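Putative cytosine/guanine deaminase (Unidentified, PDB 2PAJ) catalyses the hydrolytic deamination of 2-amino-4-hydroxypteridines such as isoxanthopterin to 2,4-dihydroxypteridines, releasing ammonium, as a zinc-dependent amidohydrolase. Local coordinates at residues 20-24 against 404-408; 34-40 against 49-55; 410-414 against 447-451; 440-444 against 454-458. Residues are numbered along the deposited sequence.

Interaction 1 of 4, residues 20-24 against 404-408; sequences IMTGG and GKVAV
Segment 20-24, in the loop after strand 19-20, meets 404-408, in the loop between helix 383-398 and strand 414-418; the direction from CA 20 to 24 lies 113° from that of CA 404 to 407, and a single backbone hydrogen bond joins them. Ile20 is still extended (phi/psi -135/104, rotamer mt) and turns its CB toward the partner, CG2 lying 4.3 Å from Val406 CG1. The CB of Met21 points away, but the backbone O of Met21 touches Val406 CG2 at 3.6 Å. Thr22 CA lies 4.7 Å from Val406 CA; Thr22 O accepts Val406 N at 3.2 Å, and Lys405 CA approaches the same oxygen at 3.5 Å. Thr22 CG2, with chi1 m, sits 3.2 Å from Val406 O. Gly23 has positive phi (76/27), and a side chain there would crowd Gly404 O. Val406 (-89/82, t) centres an inverse gamma turn. Lys405 reaches on to a salt bridge with Asp30. Strand 67-73 and helix 383-398 border this buried junction, receiving Val406 on Pro70 and Met21 on Ile387.

Interaction 2 of 4, residues 34-40 against 49-55; sequences VPGPDIR and IGALAPR
Gly50 N donates almost linearly to Asp38 O at 2.9 Å, and Asp38 (chi1 m) also uses its carboxylate to hold the departing chain: OD1 accepts Leu52 N at 3.2 Å, and OD2 takes the backbone N of Asn16. The segments extend the antiparallel beta hairpin of strands 39-42 and 45-49, part of the small four-stranded sheet beside the barrel. Arg40 NH2 donates to Ala53 O at 3.1 Å, and its guanidinium lies flat on that of Arg55, centres 3.8 Å apart and planes at 19°, setting like charges together; Arg40 NE also makes a salt bridge with Glu58. Ile39 and Ile49 form a non-hydrogen-bonded pair, CA to CA 4.7 Å. Gly50 (95/110) and Ala51 (57/70) both have positive phi, which swings the chain off the hairpin; at Gly50 those angles would jam a CB against the preceding carbonyl. Leu52 (mt) turns back, its CD1 3.7 Å from Asp38 CB and 3.4 Å from Arg40 N. Ile39 and Ile49, both mt, share a face, where CG2 of Ile49 lies 4.5 Å from Ile39 CG1 and 4.3 Å from Val34 CG1. Pro37 CD presses to 3.1 Å from Ala51 N.

Interaction 3 of 4, residues 410-414 against 447-451; sequences YAADI and FSAGK
Backbone hydrogen bonds join the approach to strand 414-418 with the end of strand 442-448, running antiparallel. Phe447 N donates to Ile414 O at 2.7 Å; the return bond, Ile414 N to Phe447 O at 3.0 Å, is bent and weak, and Phe447 O is less surely placed. Further along, Gly450 N donates to Ala412 O at 3.0 Å. Ala412 (-83/73) centres an inverse gamma turn, and its CA lies 4.6 Å from that of Gly450. Segment 447-451 supplies the tip of the beta hairpin of strands 442-448 and 451-455: a type I' turn from Ser448 to Lys451, with Ala449 at 56/40 and Gly450 at 75/9, closed by Ser448 N to Lys451 O at 2.9 Å and Lys451 N to Ser448 O at 3.0 Å. Among side chains, Asp413 (chi1 m) curls its carboxylate back so that OD1 accepts Ala449 N at 2.8 Å, while OD2 forms a salt bridge with Arg163. Ser448 OG is hydrogen-bonded to Gly161 O. The one apolar side-chain pair is Ile414 CB to Phe447 CD1 at 4.3 Å, with Phe447 at chi1 m and its ring end leading away.

Interaction 4 of 4, residues 440-444 against 454-458; sequences RPSVM and VVDDL
Asp457 carries most of the polar side-chain work. With chi1 m its carboxylate bends toward segment 440-444: OD1 accepts Val443 N at 2.9 Å and forms a salt bridge with Arg440 NH2, modelled at a very short 2.5 Å; OD1 is crowded in the model, so its place is less sure. Arg440 is stretched out, chi1 to chi3 all t, which brings its guanidinium edge-on to that oxygen, while its NE donates to Arg128 O. Ser442, chi1 t, sets OG 3.2 Å from Asp457 OD2; the same OG has a weak contact of 3.3 Å with water 1, which donates to Asp456 OD1 at 2.8 Å. The segments lie at the open end of the antiparallel beta hairpin of strands 442-448 and 451-455. There backbone hydrogen bonds run from Asp457 N to Val443 O (2.7 Å) and from Asp456 N to Met444 O (3.0 Å). Asp456 (49/70) and Asp457 (54/11) both have positive phi and reverse the chain, with Leu458 N hydrogen-bonded to Val455 O at 3.0 Å. Val443 (m) and Val454 (t) pack CG2 to CG1 at 3.5 Å. Met444, where the chain turns a corner, has chi1 p; its CB touches Asp456 OD1 at 3.4 Å, and the side chain packs on Cys66 and Val416. Asp456, chi1 m, also makes a long, weak ion pair with Arg418.

Interactions 1 and 2 lie side by side, centres 13 Å apart: Ile20 O meets Val34 N at 3.0 Å, a probable hydrogen bond, and Ile49 CD1 packs on Val406 O at 3.6 Å. Interaction 3, centred 11 Å from interaction 1, touches it where Tyr410 CB lies 3.5 Å from Lys405 O. Interactions 3 and 4 occupy the tip and the open end of one hairpin, centres 16 Å apart, whereas interactions 1 and 4 stay about 12 Å apart at their nearest atoms. All four lie away from the zinc site of His76, His78, His248, His285 and Asp336, in beta and loop structure flanking the TIM barrel; strand 67-73, beside interactions 1 and 3, leads toward His76 and His78.

Interaction 1 of 4, residues 20-24 against 404-408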
loop_
_atom_site.group_PDB
_atom_site.type_symbol
_atom_site.label_atom_id
_atom_site.label_comp_id
_atom_site.label_asym_id
_atom_site.label_seq_id
_atom_site.Cartn_x
_atom_site.Cartn_y
_atom_site.Cartn_z
ATOM N N ILE A 20 12.616 -19.013 -0.498
ATOM C CA ILE A 20 11.739 -18.362 0.472
ATOM C C ILE A 20 12.341 -17.087 1.067
ATOM O O ILE A 20 13.224 -17.151 1.918
ATOM C CB ILE A 20 11.414 -19.301 1.658
ATOM C CG1 ILE A 20 10.857 -20.637 1.156
ATOM C CG2 ILE A 20 10.391 -18.639 2.562
ATOM C CD1 ILE A 20 10.588 -21.663 2.254
ATOM N N MET A 21 11.865 -15.930 0.624
ATOM C CA MET A 21 12.354 -14.667 1.174
ATOM C C MET A 21 11.460 -14.286 2.369
ATOM O O MET A 21 10.238 -14.272 2.269
ATOM C CB MET A 21 12.339 -13.576 0.102
ATOM C CG MET A 21 13.156 -13.905 -1.159
ATOM S SD MET A 21 14.842 -14.532 -0.902
ATOM C CE MET A 21 15.720 -13.063 -0.483
ATOM N N THR A 22 12.087 -13.986 3.501
ATOM C CA THR A 22 11.375 -13.669 4.729
ATOM C C THR A 22 10.905 -12.245 4.919
ATOM O O THR A 22 10.006 -11.987 5.719
ATOM C CB THR A 22 12.233 -13.982 5.942
ATOM O OG1 THR A 22 12.924 -15.214 5.730
ATOM C CG2 THR A 22 11.346 -14.118 7.187
ATOM N N GLY A 23 11.509 -11.318 4.197
ATOM C CA GLY A 23 11.138 -9.934 4.369
ATOM C C GLY A 23 11.764 -9.456 5.666
ATOM O O GLY A 23 11.257 -8.548 6.313
ATOM N N GLY A 24 12.872 -10.090 6.040
ATOM C CA GLY A 24 13.575 -9.732 7.251
ATOM C C GLY A 24 14.692 -8.754 6.958
ATOM O O GLY A 24 15.131 -8.630 5.821
ATOM N N GLY A 404 3.574 -8.858 7.175
ATOM C CA GLY A 404 4.785 -8.494 6.450
ATOM C C GLY A 404 6.020 -9.380 6.574
ATOM O O GLY A 404 7.099 -9.014 6.116
ATOM N N LYS A 405 5.876 -10.551 7.178
ATOM C CA LYS A 405 7.010 -11.448 7.361
ATOM C C LYS A 405 6.627 -12.908 7.204
ATOM O O LYS A 405 5.635 -13.361 7.771
ATOM C CB LYS A 405 7.598 -11.257 8.748
ATOM C CG LYS A 405 8.957 -10.606 8.794
ATOM C CD LYS A 405 9.426 -10.613 10.229
ATOM C CE LYS A 405 10.876 -10.222 10.390
ATOM N NZ LYS A 405 11.299 -10.534 11.799
ATOM N N VAL A 406 7.405 -13.652 6.424
ATOM C CA VAL A 406 7.110 -15.069 6.273
ATOM C C VAL A 406 7.891 -15.744 7.411
ATOM O O VAL A 406 9.008 -16.229 7.224
ATOM C CB VAL A 406 7.556 -15.633 4.902
ATOM C CG1 VAL A 406 7.017 -17.049 4.723
ATOM C CG2 VAL A 406 7.050 -14.746 3.796
ATOM N N ALA A 407 7.300 -15.726 8.602
ATOM C CA ALA A 407 7.905 -16.319 9.782
ATOM C C ALA A 407 6.790 -16.939 10.601
ATOM O O ALA A 407 5.665 -16.461 10.577
ATOM C CB ALA A 407 8.637 -15.250 10.588
ATOM N N VAL A 408 7.097 -18.018 11.304
ATOM C CA VAL A 408 6.093 -18.696 12.110
ATOM C C VAL A 408 5.525 -17.743 13.179
ATOM O O VAL A 408 6.263 -17.055 13.874
ATOM C CB VAL A 408 6.698 -19.996 12.742
ATOM C CG1 VAL A 408 7.889 -19.661 13.613
ATOM C CG2 VAL A 408 5.649 -20.725 13.533
#

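Interaction 2 of 4, residues 34-40 against 49-55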
loop_
_atom_site.group_PDB
_atom_site.type_symbol
_atom_site.label_atom_id
_atom_site.label_comp_id
_atom_site.label_asym_id
_atom_site.label_seq_id
_atom_site.Cartn_x
_atom_site.Cartn_y
_atom_site.Cartn_z
ATOM N N VAL A 34 15.216 -17.649 4.110
ATOM C CA VAL A 34 15.310 -18.806 4.968
ATOM C C VAL A 34 15.440 -20.056 4.133
ATOM O O VAL A 34 14.471 -20.557 3.571
ATOM C CB VAL A 34 14.085 -18.940 5.884
ATOM C CG1 VAL A 34 12.824 -19.000 5.063
ATOM C CG2 VAL A 34 14.205 -20.187 6.726
ATOM N N PRO A 35 16.670 -20.541 3.971
ATOM C CA PRO A 35 16.691 -21.764 3.164
ATOM C C PRO A 35 15.922 -22.818 3.971
ATOM O O PRO A 35 16.371 -23.260 5.037
ATOM C CB PRO A 35 18.197 -22.048 3.011
ATOM C CG PRO A 35 18.769 -20.624 2.911
ATOM C CD PRO A 35 18.006 -19.907 4.030
ATOM N N GLY A 36 14.734 -23.145 3.467
ATOM C CA GLY A 36 13.840 -24.112 4.091
ATOM C C GLY A 36 12.956 -24.472 2.929
ATOM O O GLY A 36 13.004 -23.733 1.945
ATOM N N PRO A 37 12.167 -25.561 2.957
ATOM C CA PRO A 37 11.380 -25.761 1.730
ATOM C C PRO A 37 9.850 -25.682 1.782
ATOM O O PRO A 37 9.238 -25.166 0.850
ATOM C CB PRO A 37 11.862 -27.119 1.244
ATOM C CG PRO A 37 11.961 -27.870 2.524
ATOM C CD PRO A 37 12.527 -26.860 3.550
ATOM N N ASP A 38 9.225 -26.198 2.839
ATOM C CA ASP A 38 7.760 -26.162 2.912
ATOM C C ASP A 38 7.246 -25.167 3.940
ATOM O O ASP A 38 8.010 -24.661 4.764
ATOM C CB ASP A 38 7.178 -27.547 3.252
ATOM C CG ASP A 38 7.806 -28.667 2.444
ATOM O OD1 ASP A 38 8.583 -29.448 3.036
ATOM O OD2 ASP A 38 7.528 -28.765 1.225
ATOM N N ILE A 39 5.940 -24.901 3.881
ATOM C CA ILE A 39 5.284 -23.985 4.812
ATOM C C ILE A 39 3.871 -24.440 5.165
ATOM O O ILE A 39 3.035 -24.638 4.283
ATOM C CB ILE A 39 5.187 -22.566 4.240
ATOM C CG1 ILE A 39 6.584 -22.050 3.879
ATOM C CG2 ILE A 39 4.523 -21.641 5.262
ATOM C CD1 ILE A 39 6.581 -20.703 3.209
ATOM N N ARG A 40 3.618 -24.604 6.461
ATOM C CA ARG A 40 2.303 -25.024 6.942
ATOM C C ARG A 40 1.502 -23.833 7.467
ATOM O O ARG A 40 2.012 -22.996 8.202
ATOM C CB ARG A 40 2.438 -26.086 8.042
ATOM C CG ARG A 40 1.118 -26.470 8.697
ATOM C CD ARG A 40 1.170 -27.796 9.458
ATOM N NE ARG A 40 0.877 -28.933 8.586
ATOM C CZ ARG A 40 1.807 -29.692 8.015
ATOM N NH1 ARG A 40 3.088 -29.431 8.234
ATOM N NH2 ARG A 40 1.458 -30.705 7.224
ATOM N N ILE A 49 7.893 -23.709 9.208
ATOM C CA ILE A 49 8.709 -23.516 8.030
ATOM C C ILE A 49 9.895 -24.489 7.955
ATOM O O ILE A 49 10.662 -24.635 8.911
ATOM C CB ILE A 49 9.242 -22.077 7.987
ATOM C CG1 ILE A 49 8.074 -21.091 8.028
ATOM C CG2 ILE A 49 10.063 -21.864 6.724
ATOM C CD1 ILE A 49 8.488 -19.657 8.323
ATOM N N GLY A 50 10.018 -25.167 6.814
ATOM C CA GLY A 50 11.138 -26.067 6.584
ATOM C C GLY A 50 11.015 -27.547 6.870
ATOM O O GLY A 50 10.950 -27.964 8.023
ATOM N N ALA A 51 10.993 -28.350 5.817
ATOM C CA ALA A 51 10.934 -29.803 5.966
ATOM C C ALA A 51 9.738 -30.314 6.763
ATOM O O ALA A 51 9.902 -30.822 7.862
ATOM C CB ALA A 51 12.229 -30.293 6.604
ATOM N N LEU A 52 8.544 -30.207 6.182
ATOM C CA LEU A 52 7.298 -30.633 6.821
ATOM C C LEU A 52 6.628 -31.780 6.058
ATOM O O LEU A 52 6.534 -31.760 4.829
ATOM C CB LEU A 52 6.338 -29.445 6.881
ATOM C CG LEU A 52 6.973 -28.096 7.218
ATOM C CD1 LEU A 52 6.059 -26.983 6.761
ATOM C CD2 LEU A 52 7.254 -28.015 8.714
ATOM N N ALA A 53 6.163 -32.786 6.788
ATOM C CA ALA A 53 5.500 -33.930 6.162
ATOM C C ALA A 53 3.999 -33.653 6.048
ATOM O O ALA A 53 3.367 -33.188 6.997
ATOM C CB ALA A 53 5.754 -35.200 6.977
ATOM N N PRO A 54 3.411 -33.923 4.878
ATOM C CA PRO A 54 1.977 -33.678 4.700
ATOM C C PRO A 54 1.108 -34.363 5.744
ATOM O O PRO A 54 1.515 -35.347 6.362
ATOM C CB PRO A 54 1.712 -34.181 3.282
ATOM C CG PRO A 54 2.788 -35.215 3.076
ATOM C CD PRO A 54 3.991 -34.552 3.682
ATOM N N ARG A 55 -0.087 -33.820 5.948
ATOM C CA ARG A 55 -1.028 -34.383 6.912
ATOM C C ARG A 55 -2.303 -34.860 6.233
ATOM O O ARG A 55 -2.727 -34.321 5.198
ATOM C CB ARG A 55 -1.379 -33.362 7.987
ATOM C CG ARG A 55 -0.249 -33.118 8.927
ATOM C CD ARG A 55 -0.549 -31.966 9.836
ATOM N NE ARG A 55 0.606 -31.642 10.660
ATOM C CZ ARG A 55 0.637 -30.635 11.524
ATOM N NH1 ARG A 55 -0.433 -29.859 11.671
ATOM N NH2 ARG A 55 1.734 -30.403 12.236
#

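Interaction 3 of 4, residues 410-414 against 447-451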
loop_
_atom_site.group_PDB
_atom_site.type_symbol
_atom_site.label_atom_id
_atom_site.label_comp_id
_atom_site.label_asym_id
_atom_site.label_seq_id
_atom_site.Cartn_x
_atom_site.Cartn_y
_atom_site.Cartn_z
ATOM N N TYR A 410 3.343 -15.261 12.397
ATOM C CA TYR A 410 2.800 -14.123 11.678
ATOM C C TYR A 410 1.580 -14.466 10.841
ATOM O O TYR A 410 1.273 -15.635 10.615
ATOM C CB TYR A 410 3.868 -13.511 10.785
ATOM C CG TYR A 410 4.919 -12.739 11.526
ATOM C CD1 TYR A 410 5.856 -13.391 12.336
ATOM C CD2 TYR A 410 4.987 -11.344 11.407
ATOM C CE1 TYR A 410 6.831 -12.677 13.000
ATOM C CE2 TYR A 410 5.955 -10.618 12.063
ATOM C CZ TYR A 410 6.878 -11.286 12.861
ATOM O OH TYR A 410 7.852 -10.572 13.519
ATOM N N ALA A 411 0.873 -13.436 10.395
ATOM C CA ALA A 411 -0.311 -13.634 9.572
ATOM C C ALA A 411 0.108 -14.290 8.264
ATOM O O ALA A 411 1.191 -14.027 7.744
ATOM C CB ALA A 411 -0.997 -12.293 9.303
ATOM N N ALA A 412 -0.763 -15.138 7.728
ATOM C CA ALA A 412 -0.482 -15.850 6.483
ATOM C C ALA A 412 -0.772 -15.057 5.215
ATOM O O ALA A 412 -1.747 -15.337 4.513
ATOM C CB ALA A 412 -1.250 -17.160 6.450
ATOM N N ASP A 413 0.075 -14.071 4.931
ATOM C CA ASP A 413 -0.052 -13.260 3.719
ATOM C C ASP A 413 1.174 -13.621 2.905
ATOM O O ASP A 413 2.261 -13.073 3.113
ATOM C CB ASP A 413 -0.050 -11.777 4.060
ATOM C CG ASP A 413 -1.115 -11.424 5.066
ATOM O OD1 ASP A 413 -2.290 -11.808 4.855
ATOM O OD2 ASP A 413 -0.779 -10.763 6.069
ATOM N N ILE A 414 0.982 -14.557 1.983
ATOM C CA ILE A 414 2.072 -15.066 1.176
ATOM C C ILE A 414 1.817 -15.033 -0.316
ATOM O O ILE A 414 0.697 -15.231 -0.778
ATOM C CB ILE A 414 2.393 -16.528 1.574
ATOM C CG1 ILE A 414 2.588 -16.610 3.083
ATOM C CG2 ILE A 414 3.657 -17.017 0.863
ATOM C CD1 ILE A 414 2.727 -18.021 3.604
ATOM N N PHE A 447 -1.944 -15.485 -0.723
ATOM C CA PHE A 447 -2.653 -15.753 0.520
ATOM C C PHE A 447 -2.817 -14.505 1.354
ATOM O O PHE A 447 -1.857 -13.776 1.587
ATOM C CB PHE A 447 -1.916 -16.787 1.359
ATOM C CG PHE A 447 -2.014 -18.168 0.819
ATOM C CD1 PHE A 447 -0.984 -18.715 0.070
ATOM C CD2 PHE A 447 -3.159 -18.913 1.035
ATOM C CE1 PHE A 447 -1.094 -19.989 -0.463
ATOM C CE2 PHE A 447 -3.291 -20.183 0.513
ATOM C CZ PHE A 447 -2.250 -20.731 -0.244
ATOM N N SER A 448 -4.050 -14.267 1.792
ATOM C CA SER A 448 -4.350 -13.128 2.634
ATOM C C SER A 448 -5.085 -13.673 3.847
ATOM O O SER A 448 -6.190 -14.226 3.742
ATOM C CB SER A 448 -5.224 -12.107 1.905
ATOM O OG SER A 448 -5.380 -10.935 2.691
ATOM N N ALA A 449 -4.452 -13.529 5.005
ATOM C CA ALA A 449 -5.039 -14.018 6.235
ATOM C C ALA A 449 -5.342 -15.515 6.091
ATOM O O ALA A 449 -6.389 -15.992 6.543
ATOM C CB ALA A 449 -6.311 -13.237 6.548
ATOM N N GLY A 450 -4.425 -16.238 5.445
ATOM C CA GLY A 450 -4.574 -17.672 5.269
ATOM C C GLY A 450 -5.577 -18.132 4.231
ATOM O O GLY A 450 -5.891 -19.322 4.144
ATOM N N LYS A 451 -6.102 -17.204 3.446
ATOM C CA LYS A 451 -7.058 -17.586 2.424
ATOM C C LYS A 451 -6.466 -17.334 1.054
ATOM O O LYS A 451 -5.732 -16.369 0.849
ATOM C CB LYS A 451 -8.368 -16.825 2.617
ATOM C CG LYS A 451 -9.063 -17.283 3.891
ATOM C CD LYS A 451 -10.413 -16.640 4.155
ATOM C CE LYS A 451 -10.970 -17.233 5.447
ATOM N NZ LYS A 451 -12.326 -16.742 5.810
#

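Interaction 4 of 4, residues 440-444 against 454-458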
loop_
_atom_site.group_PDB
_atom_site.type_symbol
_atom_site.label_atom_id
_atom_site.label_comp_id
_atom_site.label_asym_id
_atom_site.label_seq_id
_atom_site.Cartn_x
_atom_site.Cartn_y
_atom_site.Cartn_z
ATOM N N ARG A 440 6.079 -9.167 -14.965
ATOM C CA ARG A 440 5.158 -9.462 -13.880
ATOM C C ARG A 440 5.078 -10.968 -13.699
ATOM O O ARG A 440 4.530 -11.669 -14.550
ATOM C CB ARG A 440 3.760 -8.923 -14.203
ATOM C CG ARG A 440 2.705 -9.328 -13.179
ATOM C CD ARG A 440 1.271 -9.064 -13.627
ATOM N NE ARG A 440 0.397 -9.948 -12.870
ATOM C CZ ARG A 440 -0.136 -11.066 -13.351
ATOM N NH1 ARG A 440 0.090 -11.433 -14.606
ATOM N NH2 ARG A 440 -0.844 -11.858 -12.555
ATOM N N PRO A 441 5.622 -11.494 -12.592
ATOM C CA PRO A 441 5.553 -12.940 -12.408
ATOM C C PRO A 441 4.126 -13.452 -12.272
ATOM O O PRO A 441 3.204 -12.708 -11.956
ATOM C CB PRO A 441 6.408 -13.177 -11.164
ATOM C CG PRO A 441 6.274 -11.918 -10.415
ATOM C CD PRO A 441 6.337 -10.858 -11.477
ATOM N N SER A 442 3.971 -14.736 -12.544
ATOM C CA SER A 442 2.690 -15.408 -12.488
ATOM C C SER A 442 2.363 -15.795 -11.043
ATOM O O SER A 442 3.090 -16.571 -10.430
ATOM C CB SER A 442 2.758 -16.648 -13.394
ATOM O OG SER A 442 1.570 -17.415 -13.376
ATOM N N VAL A 443 1.285 -15.236 -10.489
ATOM C CA VAL A 443 0.884 -15.572 -9.122
ATOM C C VAL A 443 0.075 -16.869 -9.112
ATOM O O VAL A 443 -1.142 -16.871 -9.324
ATOM C CB VAL A 443 0.038 -14.450 -8.450
ATOM C CG1 VAL A 443 0.942 -13.365 -7.899
ATOM C CG2 VAL A 443 -0.915 -13.864 -9.449
ATOM N N MET A 444 0.765 -17.979 -8.875
ATOM C CA MET A 444 0.089 -19.259 -8.838
ATOM C C MET A 444 -0.696 -19.250 -7.539
ATOM O O MET A 444 -1.729 -19.899 -7.419
ATOM C CB MET A 444 1.112 -20.419 -8.876
ATOM C CG MET A 444 1.728 -20.801 -7.536
ATOM S SD MET A 444 0.876 -22.193 -6.740
ATOM C CE MET A 444 2.217 -23.404 -6.672
ATOM N N VAL A 454 -5.763 -15.650 -4.765
ATOM C CA VAL A 454 -5.360 -15.866 -6.150
ATOM C C VAL A 454 -4.904 -17.294 -6.430
ATOM O O VAL A 454 -4.171 -17.904 -5.651
ATOM C CB VAL A 454 -4.204 -14.919 -6.557
ATOM C CG1 VAL A 454 -3.859 -15.131 -8.013
ATOM C CG2 VAL A 454 -4.589 -13.463 -6.307
ATOM N N VAL A 455 -5.358 -17.818 -7.559
ATOM C CA VAL A 455 -4.985 -19.153 -8.006
ATOM C C VAL A 455 -4.645 -19.005 -9.489
ATOM O O VAL A 455 -5.540 -18.851 -10.326
ATOM C CB VAL A 455 -6.135 -20.159 -7.793
ATOM C CG1 VAL A 455 -7.425 -19.579 -8.297
ATOM C CG2 VAL A 455 -5.828 -21.455 -8.502
ATOM N N ASP A 456 -3.340 -19.029 -9.782
ATOM C CA ASP A 456 -2.783 -18.854 -11.131
ATOM C C ASP A 456 -3.401 -17.640 -11.796
ATOM O O ASP A 456 -4.187 -17.767 -12.742
ATOM C CB ASP A 456 -3.026 -20.081 -12.001
ATOM C CG ASP A 456 -2.465 -21.337 -11.393
ATOM O OD1 ASP A 456 -1.251 -21.385 -11.073
ATOM O OD2 ASP A 456 -3.249 -22.285 -11.231
ATOM N N ASP A 457 -3.035 -16.471 -11.274
ATOM C CA ASP A 457 -3.516 -15.174 -11.746
ATOM C C ASP A 457 -5.030 -15.029 -11.792
ATOM O O ASP A 457 -5.524 -14.077 -12.368
ATOM C CB ASP A 457 -2.956 -14.853 -13.132
ATOM C CG ASP A 457 -1.447 -14.882 -13.174
ATOM O OD1 ASP A 457 -0.807 -14.331 -12.260
ATOM O OD2 ASP A 457 -0.899 -15.449 -14.136
ATOM N N LEU A 458 -5.778 -15.959 -11.212
ATOM C CA LEU A 458 -7.232 -15.835 -11.246
ATOM C C LEU A 458 -7.837 -15.462 -9.911
ATOM O O LEU A 458 -7.537 -16.068 -8.881
ATOM C CB LEU A 458 -7.873 -17.124 -11.746
ATOM C CG LEU A 458 -7.490 -17.505 -13.182
ATOM C CD1 LEU A 458 -8.044 -18.892 -13.501
ATOM C CD2 LEU A 458 -8.022 -16.463 -14.169
HETATM O O HOH W 1 1.230 -20.474 -12.072
#